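Local coordinates for cellulosome protein dockerin type I (Clostridium thermocellum, PDB 2WZ8) that probably binds plant cell-wall carbohydrate as a family 35 carbohydrate-binding module of a cellulosomal protein, with a calcium ion held in its beta-sandwich fold, at residues Asn18-Ala24 and Asn46-Asn52; Ala32-Tyr37 and Ile141-Ala145; Tyr62-Phe68 and Arg112-Val118; Asp85-Ser89 and Tyr137-Ile141. The contacts are given in a common frame with arbitrary orientation. Numbering follows the deposited sequence.

Contact 1 of 4, residues Asn18-Ala24 and Asn46-Asn52; sequences NTLGGAA and NNYLQFN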
loop_
_atom_site.group_PDB
_atom_site.type_symbol
_atom_site.label_atom_id
_atom_site.label_comp_id
_atom_site.label_asym_id
_atom_site.label_seq_id
_atom_site.Cartn_x
_atom_site.Cartn_y
_atom_site.Cartn_z
ATOM N N ASN A 18 -7.053 -4.138 9.342
ATOM C CA ASN A 18 -6.406 -4.668 8.146
ATOM C C ASN A 18 -5.889 -6.074 8.379
ATOM O O ASN A 18 -5.696 -6.486 9.519
ATOM C CB ASN A 18 -5.272 -3.731 7.674
ATOM C CG ASN A 18 -5.774 -2.377 7.237
ATOM O OD1 ASN A 18 -6.956 -2.212 6.873
ATOM N ND2 ASN A 18 -4.858 -1.405 7.162
ATOM N N THR A 19 -5.652 -6.802 7.293
ATOM C CA THR A 19 -5.055 -8.132 7.338
ATOM C C THR A 19 -3.630 -8.087 6.830
ATOM O O THR A 19 -3.366 -7.574 5.746
ATOM C CB THR A 19 -5.830 -9.157 6.481
ATOM O OG1 THR A 19 -7.212 -9.119 6.820
ATOM C CG2 THR A 19 -5.303 -10.551 6.694
ATOM N N LEU A 20 -2.709 -8.623 7.621
ATOM C CA LEU A 20 -1.322 -8.750 7.237
ATOM C C LEU A 20 -1.058 -10.234 7.114
ATOM O O LEU A 20 -1.303 -11.008 8.042
ATOM C CB LEU A 20 -0.413 -8.085 8.270
ATOM C CG LEU A 20 -0.217 -6.556 8.118
ATOM C CD1 LEU A 20 -1.495 -5.787 8.350
ATOM C CD2 LEU A 20 0.877 -6.040 9.079
ATOM N N GLY A 21 -0.602 -10.626 5.951
ATOM C CA GLY A 21 -0.213 -12.021 5.691
ATOM C C GLY A 21 1.264 -12.260 5.837
ATOM O O GLY A 21 2.105 -11.387 5.548
ATOM N N GLY A 22 1.612 -13.462 6.292
ATOM C CA GLY A 22 2.985 -13.866 6.218
ATOM C C GLY A 22 3.875 -12.983 7.057
ATOM O O GLY A 22 3.600 -12.731 8.237
ATOM N N ALA A 23 4.959 -12.584 6.414
ATOM C CA ALA A 23 6.018 -11.785 6.987
ATOM C C ALA A 23 5.709 -10.281 7.055
ATOM O O ALA A 23 6.481 -9.500 7.650
ATOM C CB ALA A 23 7.343 -11.999 6.225
ATOM N N ALA A 24 4.593 -9.850 6.473
ATOM C CA ALA A 24 4.292 -8.406 6.531
ATOM C C ALA A 24 4.060 -8.050 8.000
ATOM O O ALA A 24 3.390 -8.788 8.726
ATOM C CB ALA A 24 3.066 -8.047 5.666
ATOM N N ASN A 46 2.305 -14.391 -0.285
ATOM C CA ASN A 46 1.693 -14.630 1.023
ATOM C C ASN A 46 2.024 -13.517 2.023
ATOM O O ASN A 46 1.388 -13.410 3.055
ATOM C CB ASN A 46 2.084 -15.997 1.574
ATOM C CG ASN A 46 3.591 -16.244 1.512
ATOM O OD1 ASN A 46 4.184 -16.708 2.475
ATOM N ND2 ASN A 46 4.216 -15.933 0.373
ATOM N N ASN A 47 2.992 -12.677 1.677
ATOM C CA ASN A 47 3.460 -11.596 2.579
ATOM C C ASN A 47 2.840 -10.272 2.172
ATOM O O ASN A 47 3.486 -9.420 1.562
ATOM C CB ASN A 47 4.974 -11.495 2.530
ATOM C CG ASN A 47 5.660 -12.829 2.708
ATOM O OD1 ASN A 47 6.463 -13.229 1.873
ATOM N ND2 ASN A 47 5.322 -13.518 3.750
ATOM N N TYR A 48 1.555 -10.163 2.453
ATOM C CA TYR A 48 0.711 -9.079 1.879
ATOM C C TYR A 48 0.131 -8.159 2.958
ATOM O O TYR A 48 0.079 -8.501 4.133
ATOM C CB TYR A 48 -0.414 -9.677 1.026
ATOM C CG TYR A 48 -1.444 -10.454 1.771
ATOM C CD1 TYR A 48 -2.467 -9.818 2.455
ATOM C CD2 TYR A 48 -1.381 -11.834 1.849
ATOM C CE1 TYR A 48 -3.428 -10.522 3.135
ATOM C CE2 TYR A 48 -2.338 -12.543 2.559
ATOM C CZ TYR A 48 -3.355 -11.895 3.196
ATOM O OH TYR A 48 -4.324 -12.617 3.895
ATOM N N LEU A 49 -0.317 -6.992 2.505
ATOM C CA LEU A 49 -1.089 -6.051 3.295
ATOM C C LEU A 49 -2.427 -5.872 2.608
ATOM O O LEU A 49 -2.469 -5.473 1.448
ATOM C CB LEU A 49 -0.383 -4.685 3.338
ATOM C CG LEU A 49 -1.131 -3.469 3.884
ATOM C CD1 LEU A 49 -1.686 -3.693 5.299
ATOM C CD2 LEU A 49 -0.295 -2.169 3.762
ATOM N N GLN A 50 -3.490 -6.175 3.312
ATOM C CA GLN A 50 -4.826 -5.914 2.809
ATOM C C GLN A 50 -5.596 -4.952 3.654
ATOM O O GLN A 50 -5.839 -5.191 4.817
ATOM C CB GLN A 50 -5.605 -7.219 2.658
ATOM C CG GLN A 50 -7.002 -7.035 2.103
ATOM C CD GLN A 50 -7.635 -8.339 1.742
ATOM O OE1 GLN A 50 -7.133 -9.048 0.850
ATOM N NE2 GLN A 50 -8.727 -8.687 2.423
ATOM N N PHE A 51 -6.042 -3.881 2.997
ATOM C CA PHE A 51 -6.970 -2.912 3.566
ATOM C C PHE A 51 -8.346 -3.485 3.388
ATOM O O PHE A 51 -8.778 -3.796 2.284
ATOM C CB PHE A 51 -6.900 -1.555 2.834
ATOM C CG PHE A 51 -5.614 -0.803 3.057
ATOM C CD1 PHE A 51 -5.546 0.193 4.052
ATOM C CD2 PHE A 51 -4.486 -1.090 2.334
ATOM C CE1 PHE A 51 -4.393 0.911 4.271
ATOM C CE2 PHE A 51 -3.323 -0.403 2.547
ATOM C CZ PHE A 51 -3.267 0.630 3.539
ATOM N N ASN A 52 -9.001 -3.623 4.511
ATOM C CA ASN A 52 -10.325 -4.083 4.580
ATOM C C ASN A 52 -11.225 -2.841 4.791
ATOM O O ASN A 52 -10.916 -1.880 5.529
ATOM C CB ASN A 52 -10.514 -5.113 5.716
ATOM C CG ASN A 52 -9.674 -6.343 5.530
ATOM O OD1 ASN A 52 -9.670 -6.934 4.427
ATOM N ND2 ASN A 52 -8.963 -6.783 6.613
#

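Contact 2 of 4, residues Ala32-Tyr37 and Ile141-Ala145; sequences ASGGQY and IDKIA. With CA (calcium ion), chain B.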
loop_
_atom_site.group_PDB
_atom_site.type_symbol
_atom_site.label_atom_id
_atom_site.label_comp_id
_atom_site.label_asym_id
_atom_site.label_seq_id
_atom_site.Cartn_x
_atom_site.Cartn_y
_atom_site.Cartn_z
ATOM N N ALA A 32 6.407 8.492 10.458
ATOM C CA ALA A 32 5.213 8.013 9.726
ATOM C C ALA A 32 3.922 8.533 10.305
ATOM O O ALA A 32 3.809 8.790 11.510
ATOM C CB ALA A 32 5.201 6.455 9.698
ATOM N N SER A 33 2.917 8.663 9.450
ATOM C CA SER A 33 1.562 8.963 9.914
ATOM C C SER A 33 1.092 7.934 10.917
ATOM O O SER A 33 1.195 6.721 10.709
ATOM C CB SER A 33 0.606 9.061 8.729
ATOM O OG SER A 33 -0.689 9.449 9.101
ATOM N N GLY A 34 0.629 8.435 12.056
ATOM C CA GLY A 34 0.157 7.559 13.115
ATOM C C GLY A 34 1.254 6.873 13.911
ATOM O O GLY A 34 0.984 6.086 14.842
ATOM N N GLY A 35 2.487 7.179 13.545
ATOM C CA GLY A 35 3.672 6.619 14.166
ATOM C C GLY A 35 4.000 5.180 13.827
ATOM O O GLY A 35 4.886 4.562 14.414
ATOM N N GLN A 36 3.350 4.679 12.799
ATOM C CA GLN A 36 3.615 3.306 12.336
ATOM C C GLN A 36 3.453 3.209 10.825
ATOM O O GLN A 36 2.782 4.045 10.180
ATOM C CB GLN A 36 2.631 2.295 12.968
ATOM C CG GLN A 36 2.705 2.108 14.473
ATOM C CD GLN A 36 1.679 1.044 14.896
ATOM O OE1 GLN A 36 1.920 -0.128 14.736
ATOM N NE2 GLN A 36 0.547 1.464 15.393
ATOM N N TYR A 37 3.987 2.113 10.303
ATOM C CA TYR A 37 3.882 1.719 8.877
ATOM C C TYR A 37 3.867 0.214 8.804
ATOM O O TYR A 37 4.021 -0.481 9.830
ATOM C CB TYR A 37 4.997 2.308 8.023
ATOM C CG TYR A 37 6.324 1.702 8.357
ATOM C CD1 TYR A 37 6.817 0.621 7.637
ATOM C CD2 TYR A 37 7.077 2.184 9.420
ATOM C CE1 TYR A 37 7.988 0.011 7.980
ATOM C CE2 TYR A 37 8.293 1.568 9.761
ATOM C CZ TYR A 37 8.736 0.510 9.029
ATOM O OH TYR A 37 9.927 -0.116 9.342
ATOM N N ILE A 141 4.503 0.819 3.335
ATOM C CA ILE A 141 3.258 1.574 3.190
ATOM C C ILE A 141 2.865 2.182 4.520
ATOM O O ILE A 141 2.772 1.491 5.529
ATOM C CB ILE A 141 2.123 0.739 2.610
ATOM C CG1 ILE A 141 2.565 0.040 1.310
ATOM C CG2 ILE A 141 0.834 1.576 2.437
ATOM C CD1 ILE A 141 2.777 0.897 0.172
ATOM N N ASP A 142 2.688 3.499 4.507
ATOM C CA ASP A 142 2.305 4.275 5.704
ATOM C C ASP A 142 0.777 4.356 5.885
ATOM O O ASP A 142 0.205 4.067 6.952
ATOM C CB ASP A 142 2.946 5.659 5.611
ATOM C CG ASP A 142 2.703 6.533 6.819
ATOM O OD1 ASP A 142 2.149 6.047 7.837
ATOM O OD2 ASP A 142 3.161 7.699 6.768
ATOM N N LYS A 143 0.130 4.791 4.822
ATOM C CA LYS A 143 -1.325 4.986 4.766
ATOM C C LYS A 143 -1.751 5.154 3.312
ATOM O O LYS A 143 -0.927 5.336 2.434
ATOM C CB LYS A 143 -1.769 6.211 5.587
ATOM C CG LYS A 143 -1.180 7.497 5.145
ATOM C CD LYS A 143 -1.866 8.694 5.796
ATOM C CE LYS A 143 -1.173 9.999 5.513
ATOM N NZ LYS A 143 -1.904 11.213 6.031
ATOM N N ILE A 144 -3.055 5.072 3.099
ATOM C CA ILE A 144 -3.699 5.443 1.842
ATOM C C ILE A 144 -4.845 6.409 2.097
ATOM O O ILE A 144 -5.393 6.485 3.197
ATOM C CB ILE A 144 -4.187 4.195 1.048
ATOM C CG1 ILE A 144 -5.381 3.520 1.709
ATOM C CG2 ILE A 144 -3.038 3.181 0.759
ATOM C CD1 ILE A 144 -5.963 2.391 0.896
ATOM N N ALA A 145 -5.170 7.173 1.065
ATOM C CA ALA A 145 -6.336 8.022 1.058
ATOM C C ALA A 145 -7.098 7.837 -0.215
ATOM O O ALA A 145 -6.495 7.637 -1.266
ATOM C CB ALA A 145 -5.930 9.490 1.235
HETATM CA CA CA B . 0.833 4.924 9.274
#

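Contact 3 of 4, residues Tyr62-Phe68 and Arg112-Val118; sequences YRMVVQF and RTDIIDV. With MG (magnesium ion), chain C.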
loop_
_atom_site.group_PDB
_atom_site.type_symbol
_atom_site.label_atom_id
_atom_site.label_comp_id
_atom_site.label_asym_id
_atom_site.label_seq_id
_atom_site.Cartn_x
_atom_site.Cartn_y
_atom_site.Cartn_z
ATOM N N TYR A 62 -11.690 5.908 -8.524
ATOM C CA TYR A 62 -11.219 6.835 -7.509
ATOM C C TYR A 62 -9.721 6.952 -7.610
ATOM O O TYR A 62 -9.035 6.051 -8.095
ATOM C CB TYR A 62 -11.592 6.333 -6.111
ATOM C CG TYR A 62 -13.072 6.376 -5.859
ATOM C CD1 TYR A 62 -13.636 7.406 -5.114
ATOM C CD2 TYR A 62 -13.925 5.391 -6.375
ATOM C CE1 TYR A 62 -15.000 7.470 -4.897
ATOM C CE2 TYR A 62 -15.286 5.449 -6.154
ATOM C CZ TYR A 62 -15.816 6.480 -5.405
ATOM O OH TYR A 62 -17.169 6.581 -5.168
ATOM N N ARG A 63 -9.217 8.028 -7.046
ATOM C CA ARG A 63 -7.767 8.203 -6.914
ATOM C C ARG A 63 -7.362 7.737 -5.531
ATOM O O ARG A 63 -7.845 8.255 -4.519
ATOM C CB ARG A 63 -7.394 9.668 -7.116
ATOM C CG ARG A 63 -7.427 10.047 -8.578
ATOM C CD ARG A 63 -6.921 11.461 -8.820
ATOM N NE ARG A 63 -7.790 12.455 -8.193
ATOM C CZ ARG A 63 -7.569 13.020 -7.006
ATOM N NH1 ARG A 63 -6.485 12.689 -6.294
ATOM N NH2 ARG A 63 -8.437 13.914 -6.526
ATOM N N MET A 64 -6.446 6.787 -5.511
ATOM C CA MET A 64 -5.875 6.276 -4.263
ATOM C C MET A 64 -4.488 6.885 -4.106
ATOM O O MET A 64 -3.569 6.668 -4.916
ATOM C CB MET A 64 -5.757 4.757 -4.279
ATOM C CG MET A 64 -5.085 4.220 -3.020
ATOM S SD MET A 64 -5.047 2.412 -2.917
ATOM C CE MET A 64 -4.041 1.935 -4.326
ATOM N N VAL A 65 -4.368 7.705 -3.084
ATOM C CA VAL A 65 -3.110 8.355 -2.770
ATOM C C VAL A 65 -2.383 7.467 -1.750
ATOM O O VAL A 65 -2.870 7.257 -0.633
ATOM C CB VAL A 65 -3.320 9.754 -2.128
ATOM C CG1 VAL A 65 -1.941 10.440 -1.913
ATOM C CG2 VAL A 65 -4.240 10.628 -2.972
ATOM N N VAL A 66 -1.250 6.941 -2.153
ATOM C CA VAL A 66 -0.466 6.023 -1.330
ATOM C C VAL A 66 0.721 6.775 -0.769
ATOM O O VAL A 66 1.521 7.350 -1.513
ATOM C CB VAL A 66 0.022 4.808 -2.158
ATOM C CG1 VAL A 66 0.832 3.817 -1.294
ATOM C CG2 VAL A 66 -1.148 4.064 -2.842
ATOM N N GLN A 67 0.830 6.756 0.550
ATOM C CA GLN A 67 1.998 7.324 1.245
ATOM C C GLN A 67 2.931 6.191 1.630
ATOM O O GLN A 67 2.522 5.240 2.258
ATOM C CB GLN A 67 1.604 8.162 2.456
ATOM C CG GLN A 67 2.800 8.856 3.107
ATOM C CD GLN A 67 2.434 10.022 3.970
ATOM O OE1 GLN A 67 2.659 10.014 5.204
ATOM N NE2 GLN A 67 1.879 11.036 3.351
ATOM N N PHE A 68 4.178 6.321 1.219
ATOM C CA PHE A 68 5.123 5.192 1.223
ATOM C C PHE A 68 6.562 5.659 1.402
ATOM O O PHE A 68 6.873 6.839 1.166
ATOM C CB PHE A 68 4.975 4.384 -0.086
ATOM C CG PHE A 68 5.508 5.104 -1.296
ATOM C CD1 PHE A 68 6.814 4.909 -1.716
ATOM C CD2 PHE A 68 4.726 6.046 -1.950
ATOM C CE1 PHE A 68 7.341 5.607 -2.768
ATOM C CE2 PHE A 68 5.258 6.777 -2.994
ATOM C CZ PHE A 68 6.562 6.545 -3.413
ATOM N N ARG A 112 6.695 9.796 1.024
ATOM C CA ARG A 112 6.136 10.616 -0.050
ATOM C C ARG A 112 4.870 9.948 -0.559
ATOM O O ARG A 112 4.468 8.889 -0.072
ATOM C CB ARG A 112 7.136 10.807 -1.217
ATOM C CG ARG A 112 8.383 11.636 -0.869
ATOM C CD ARG A 112 8.203 13.173 -1.088
ATOM N NE ARG A 112 7.555 13.787 0.047
ATOM C CZ ARG A 112 8.169 14.020 1.208
ATOM N NH1 ARG A 112 9.462 13.700 1.355
ATOM N NH2 ARG A 112 7.494 14.585 2.201
ATOM N N THR A 113 4.220 10.584 -1.524
ATOM C CA THR A 113 2.951 10.054 -2.071
ATOM C C THR A 113 3.018 9.854 -3.573
ATOM O O THR A 113 3.740 10.535 -4.331
ATOM C CB THR A 113 1.752 10.938 -1.746
ATOM O OG1 THR A 113 1.932 12.226 -2.329
ATOM C CG2 THR A 113 1.580 11.082 -0.225
ATOM N N ASP A 114 2.201 8.910 -4.004
ATOM C CA ASP A 114 1.904 8.707 -5.437
ATOM C C ASP A 114 0.467 8.251 -5.572
ATOM O O ASP A 114 -0.141 7.780 -4.618
ATOM C CB ASP A 114 2.860 7.705 -6.072
ATOM C CG ASP A 114 2.986 7.890 -7.567
ATOM O OD1 ASP A 114 2.421 8.860 -8.170
ATOM O OD2 ASP A 114 3.653 7.026 -8.178
ATOM N N ILE A 115 -0.077 8.470 -6.754
ATOM C CA ILE A 115 -1.494 8.218 -7.021
ATOM C C ILE A 115 -1.663 7.066 -7.974
ATOM O O ILE A 115 -0.986 6.944 -9.008
ATOM C CB ILE A 115 -2.182 9.473 -7.595
ATOM C CG1 ILE A 115 -2.003 10.660 -6.641
ATOM C CG2 ILE A 115 -3.684 9.204 -7.927
ATOM C CD1 ILE A 115 -2.388 12.051 -7.227
ATOM N N ILE A 116 -2.615 6.237 -7.610
ATOM C CA ILE A 116 -3.012 5.077 -8.393
ATOM C C ILE A 116 -4.528 5.073 -8.529
ATOM O O ILE A 116 -5.235 5.144 -7.544
ATOM C CB ILE A 116 -2.587 3.734 -7.738
ATOM C CG1 ILE A 116 -1.073 3.668 -7.492
ATOM C CG2 ILE A 116 -3.042 2.566 -8.579
ATOM C CD1 ILE A 116 -0.658 2.516 -6.645
ATOM N N ASP A 117 -5.015 4.956 -9.750
ATOM C CA ASP A 117 -6.459 4.916 -9.958
ATOM C C ASP A 117 -6.970 3.507 -9.653
ATOM O O ASP A 117 -6.358 2.504 -10.015
ATOM C CB ASP A 117 -6.830 5.304 -11.397
ATOM C CG ASP A 117 -6.732 6.802 -11.668
ATOM O OD1 ASP A 117 -6.603 7.634 -10.760
ATOM O OD2 ASP A 117 -6.813 7.173 -12.870
ATOM N N VAL A 118 -8.102 3.448 -8.960
ATOM C CA VAL A 118 -8.733 2.192 -8.601
ATOM C C VAL A 118 -10.238 2.257 -8.872
ATOM O O VAL A 118 -10.869 3.266 -8.606
ATOM C CB VAL A 118 -8.461 1.818 -7.119
ATOM C CG1 VAL A 118 -6.973 1.500 -6.912
ATOM C CG2 VAL A 118 -8.958 2.892 -6.133
HETATM MG MG MG C . 2.264 9.537 -10.171
HETATM O O HOH W 1 3.794 7.815 -10.778
HETATM O O HOH W 2 0.791 8.105 -10.570
HETATM O O HOH W 3 0.720 10.730 -9.269
HETATM O O HOH W 4 3.790 10.906 -9.471
HETATM O O HOH W 5 2.078 10.232 -12.014
#

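Contact 4 of 4, residues Asp85-Ser89 and Tyr137-Ile141; sequences DRYCS and YAPNI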
loop_
_atom_site.group_PDB
_atom_site.type_symbol
_atom_site.label_atom_id
_atom_site.label_comp_id
_atom_site.label_asym_id
_atom_site.label_seq_id
_atom_site.Cartn_x
_atom_site.Cartn_y
_atom_site.Cartn_z
ATOM N N ASP A 85 13.402 1.791 -8.216
ATOM C CA ASP A 85 11.980 1.740 -7.972
ATOM C C ASP A 85 11.710 0.415 -7.273
ATOM O O ASP A 85 12.440 -0.566 -7.441
ATOM C CB ASP A 85 11.199 1.793 -9.285
ATOM C CG ASP A 85 11.147 3.174 -9.939
ATOM O OD1 ASP A 85 11.712 4.169 -9.443
ATOM O OD2 ASP A 85 10.470 3.245 -11.007
ATOM N N ARG A 86 10.647 0.385 -6.489
ATOM C CA ARG A 86 10.070 -0.849 -5.949
ATOM C C ARG A 86 8.713 -1.078 -6.572
ATOM O O ARG A 86 7.859 -0.189 -6.627
ATOM C CB ARG A 86 9.937 -0.775 -4.429
ATOM C CG ARG A 86 11.185 -1.178 -3.695
ATOM C CD ARG A 86 11.013 -1.321 -2.207
ATOM N NE ARG A 86 12.106 -2.071 -1.594
ATOM C CZ ARG A 86 12.079 -2.620 -0.384
ATOM N NH1 ARG A 86 11.017 -2.488 0.389
ATOM N NH2 ARG A 86 13.161 -3.263 0.064
ATOM N N TYR A 87 8.529 -2.299 -7.035
ATOM C CA TYR A 87 7.262 -2.712 -7.661
ATOM C C TYR A 87 6.293 -3.210 -6.616
ATOM O O TYR A 87 6.653 -3.888 -5.685
ATOM C CB TYR A 87 7.546 -3.818 -8.677
ATOM C CG TYR A 87 6.344 -4.316 -9.463
ATOM C CD1 TYR A 87 5.927 -3.664 -10.610
ATOM C CD2 TYR A 87 5.643 -5.426 -9.059
ATOM C CE1 TYR A 87 4.876 -4.110 -11.339
ATOM C CE2 TYR A 87 4.539 -5.884 -9.798
ATOM C CZ TYR A 87 4.167 -5.210 -10.928
ATOM O OH TYR A 87 3.098 -5.662 -11.673
ATOM N N CYS A 88 5.038 -2.887 -6.824
ATOM C CA CYS A 88 3.949 -3.474 -6.075
ATOM C C CYS A 88 2.776 -3.866 -6.942
ATOM O O CYS A 88 2.414 -3.129 -7.839
ATOM C CB CYS A 88 3.482 -2.515 -4.975
ATOM S SG CYS A 88 2.471 -3.228 -3.682
ATOM N N SER A 89 2.183 -5.013 -6.622
ATOM C CA SER A 89 0.921 -5.455 -7.207
ATOM C C SER A 89 -0.201 -4.946 -6.319
ATOM O O SER A 89 -0.152 -5.058 -5.095
ATOM C CB SER A 89 0.846 -7.009 -7.235
ATOM O OG SER A 89 1.857 -7.565 -8.065
ATOM N N TYR A 137 10.500 -6.635 -3.236
ATOM C CA TYR A 137 9.633 -6.037 -2.216
ATOM C C TYR A 137 8.901 -4.810 -2.725
ATOM O O TYR A 137 9.429 -3.998 -3.509
ATOM C CB TYR A 137 10.417 -5.639 -0.960
ATOM C CG TYR A 137 10.980 -6.832 -0.214
ATOM C CD1 TYR A 137 10.223 -7.493 0.748
ATOM C CD2 TYR A 137 12.234 -7.322 -0.515
ATOM C CE1 TYR A 137 10.727 -8.587 1.406
ATOM C CE2 TYR A 137 12.751 -8.422 0.149
ATOM C CZ TYR A 137 11.974 -9.052 1.091
ATOM O OH TYR A 137 12.498 -10.128 1.761
ATOM N N ALA A 138 7.676 -4.687 -2.248
ATOM C CA ALA A 138 6.921 -3.426 -2.333
ATOM C C ALA A 138 7.544 -2.353 -1.445
ATOM O O ALA A 138 8.296 -2.666 -0.539
ATOM C CB ALA A 138 5.450 -3.643 -1.908
ATOM N N PRO A 139 7.253 -1.084 -1.719
ATOM C CA PRO A 139 7.635 -0.087 -0.728
ATOM C C PRO A 139 6.963 -0.375 0.615
ATOM O O PRO A 139 5.944 -1.080 0.694
ATOM C CB PRO A 139 7.074 1.209 -1.297
ATOM C CG PRO A 139 5.938 0.788 -2.125
ATOM C CD PRO A 139 6.321 -0.528 -2.713
ATOM N N ASN A 140 7.525 0.238 1.648
ATOM C CA ASN A 140 6.851 0.294 2.956
ATOM C C ASN A 140 5.648 1.238 2.824
ATOM O O ASN A 140 5.766 2.321 2.263
ATOM C CB ASN A 140 7.805 0.778 4.039
ATOM C CG ASN A 140 8.918 -0.183 4.319
ATOM O OD1 ASN A 140 8.880 -1.333 3.877
ATOM N ND2 ASN A 140 9.900 0.266 5.070
ATOM N N ILE A 141 4.503 0.819 3.335
ATOM C CA ILE A 141 3.258 1.574 3.190
ATOM C C ILE A 141 2.865 2.182 4.520
ATOM O O ILE A 141 2.772 1.491 5.529
ATOM C CB ILE A 141 2.123 0.739 2.610
ATOM C CG1 ILE A 141 2.565 0.040 1.310
ATOM C CG2 ILE A 141 0.834 1.576 2.437
ATOM C CD1 ILE A 141 2.777 0.897 0.172
HETATM O O HOH W 6 10.425 -4.233 -6.122
#

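Contact 1 of 4, residues Asn18-Ala24 and Asn46-Asn52
The ring of Tyr48 lies over Gly21, whose CA stands 4.0 Å from the ring centroid and nearly on its normal, a CH-pi contact at the edge of one sheet of the beta-sandwich. Glycine suits the place, since a CB here would collide with Tyr48 CE2 and Asn46 O. A type II' turn starts at Gly21 and runs to Ala24, with Gly22 supplying the positive phi. Short strand 19-20 runs antiparallel to strand 49-56 as an outermost strand: Thr19 and Gln50 form a hydrogen-bonded pair (Thr19 N to Gln50 O 3.0 Å, Gln50 N to Thr19 O 2.8 Å), and Gly21 N gives a further bond to Tyr48 O (2.9 Å). Leu20 and Leu49 make the non-hydrogen-bonded pair; their CD1 atoms meet at 3.7 Å on the face that packs against Val38, where branched apolar side chains fill the space. On the Thr19 and Gln50 face the small hydroxyl serves as an acceptor: Asn52 ND2 donates to Thr19 OG1 at 2.9 Å.

Contact 2 of 4, residues Ala32-Tyr37 and Ile141-Ala145
Metal coordination dominates this contact. The calcium ion takes Ser33 O and Gln36 O, each at 2.3 Å, from the loop and strand start of 32-37, and from strand 140-147 it takes Asp142 twice, through OD1 at 2.2 Å and the backbone O at 2.5 Å. Glu12 and Glu14 complete the site. Carboxylates supply the negative charge that calcium favours, while the carbonyls depend on backbone shape: Gly34 and Gly35, both at positive phi, let the chain curl so that Ser33 O and Gln36 O converge. Among hydrogen bonds, Ser33 N donates to Asp142 OD2 (2.9 Å), so the aspartate grips the loop as well as the ion. Asp142 and Lys143 both face Gln67 in a classic beta bulge, which locally breaks the regular strand at the metal ligand. Two glutamates, Asp142 and the carbonyls of Ser33 and Gln36 thus build a site consistent with the structural calcium of family 6 and 35 carbohydrate-binding modules.

Contact 3 of 4, residues Tyr62-Phe68 and Arg112-Val118
Met64, Val66, Ile116 and Val118 form the apolar centre, on the face turned toward the sandwich interior. The long, flexible Met64 reaches across the pair, its CE 4.1 Å from Ile116 CB and 3.9 Å from Val118 CG1, while Val66 CG2 lies 4.1 Å from Ile116 CD1; Ile90 of the other sheet packs on Met64 and Ile116. Phe68 presents its ring edge to the Thr113-Asp114 backbone and stacks edge-to-face with Phe102 and Phe103.

Through the backbone runs an unbroken antiparallel ladder of eight hydrogen bonds, 2.8 to 3.0 Å, among them Met64 N to Ile116 O and Ile116 N to Met64 O, both 2.9 Å. On the other face, Val65 and Ile115 are beta-branched residues suited to extended strands, and Arg63 CG passes 3.4 Å from Asp117 OD1. At the polar edge Asp114 OD1 binds magnesium at 2.1 Å; five waters complete an octahedral shell, one donating to Ile115 O, and Asp114 OD2 accepts from His100. Segments 62-68 and 112-118 run at 147° between their N-to-C directions, a twisted antiparallel edge pair of the four-stranded sheet; its packing on Ile90 makes it part of a beta-sandwich.

Contact 4 of 4, residues Asp85-Ser89 and Tyr137-Ile141
This is a packing contact between the two sheets of the sandwich, in which the beginning of strand 86-92 meets the loop leading into strand 140-147. Its apolar part is small and close-fitting: Cys88 SG touches Ala138 CB at 3.5 Å, and Cys88 CB lies 4.1 Å from Pro139 CD. Compact side chains suit this meeting point, and proline fits a chain that is extended but still outside the strand; Phe102 packs on both Cys88 and Pro139. The backbones also approach, with Ala138 CA making a CA-H...O contact to Tyr87 O at 3.4 Å.

Arg86 lies along the loop. Its long side chain has CG 3.3 Å from Tyr137 O and CB 4.0 Å from Pro139 CD, and Tyr137 CB sits over one face of the guanidinium. NH1 makes a weak hydrogen bond to Ala138 O (2.9 Å), whereas the stronger partner of the group is Glu72, which forms a salt bridge with NE. One water joins the backbones, accepting from Tyr87 N at 2.9 Å and donating to Tyr137 O at 2.8 Å; it spans Tyr87 N and Tyr137 O, which are 4.0 Å apart. Tyr137 stacks edge-to-face with Trp40, and Tyr87 with Tyr101. The loop before strand 140-147 of the four-stranded sheet thus packs on the start of strand 86-92 of the five-stranded one, a contact between the two sheets of the beta-sandwich.

Contacts 1 and 3 each build one sheet of the beta-sandwich: contact 3 pairs strands 60-69 and 112-120 in the four-stranded sheet, contact 1 strands 19-20 and 49-56 in the five-stranded one, with centres about 18 Å apart on opposite sides of the chain's centre. Leu49 on Ile141 and Phe51 on Ile144 join the sheets. Strand 140-147, neighbour of strand 60-69, holds segment 141-145 of contact 2 and the end of segment 137-141 of contact 4. Along the chain contacts 1 and 2 alternate, contact 3 falls within the span of contact 2 and alternates with contact 4, and contacts 2 and 4 end on the same stretch, so the calcium site joins regions far apart in sequence.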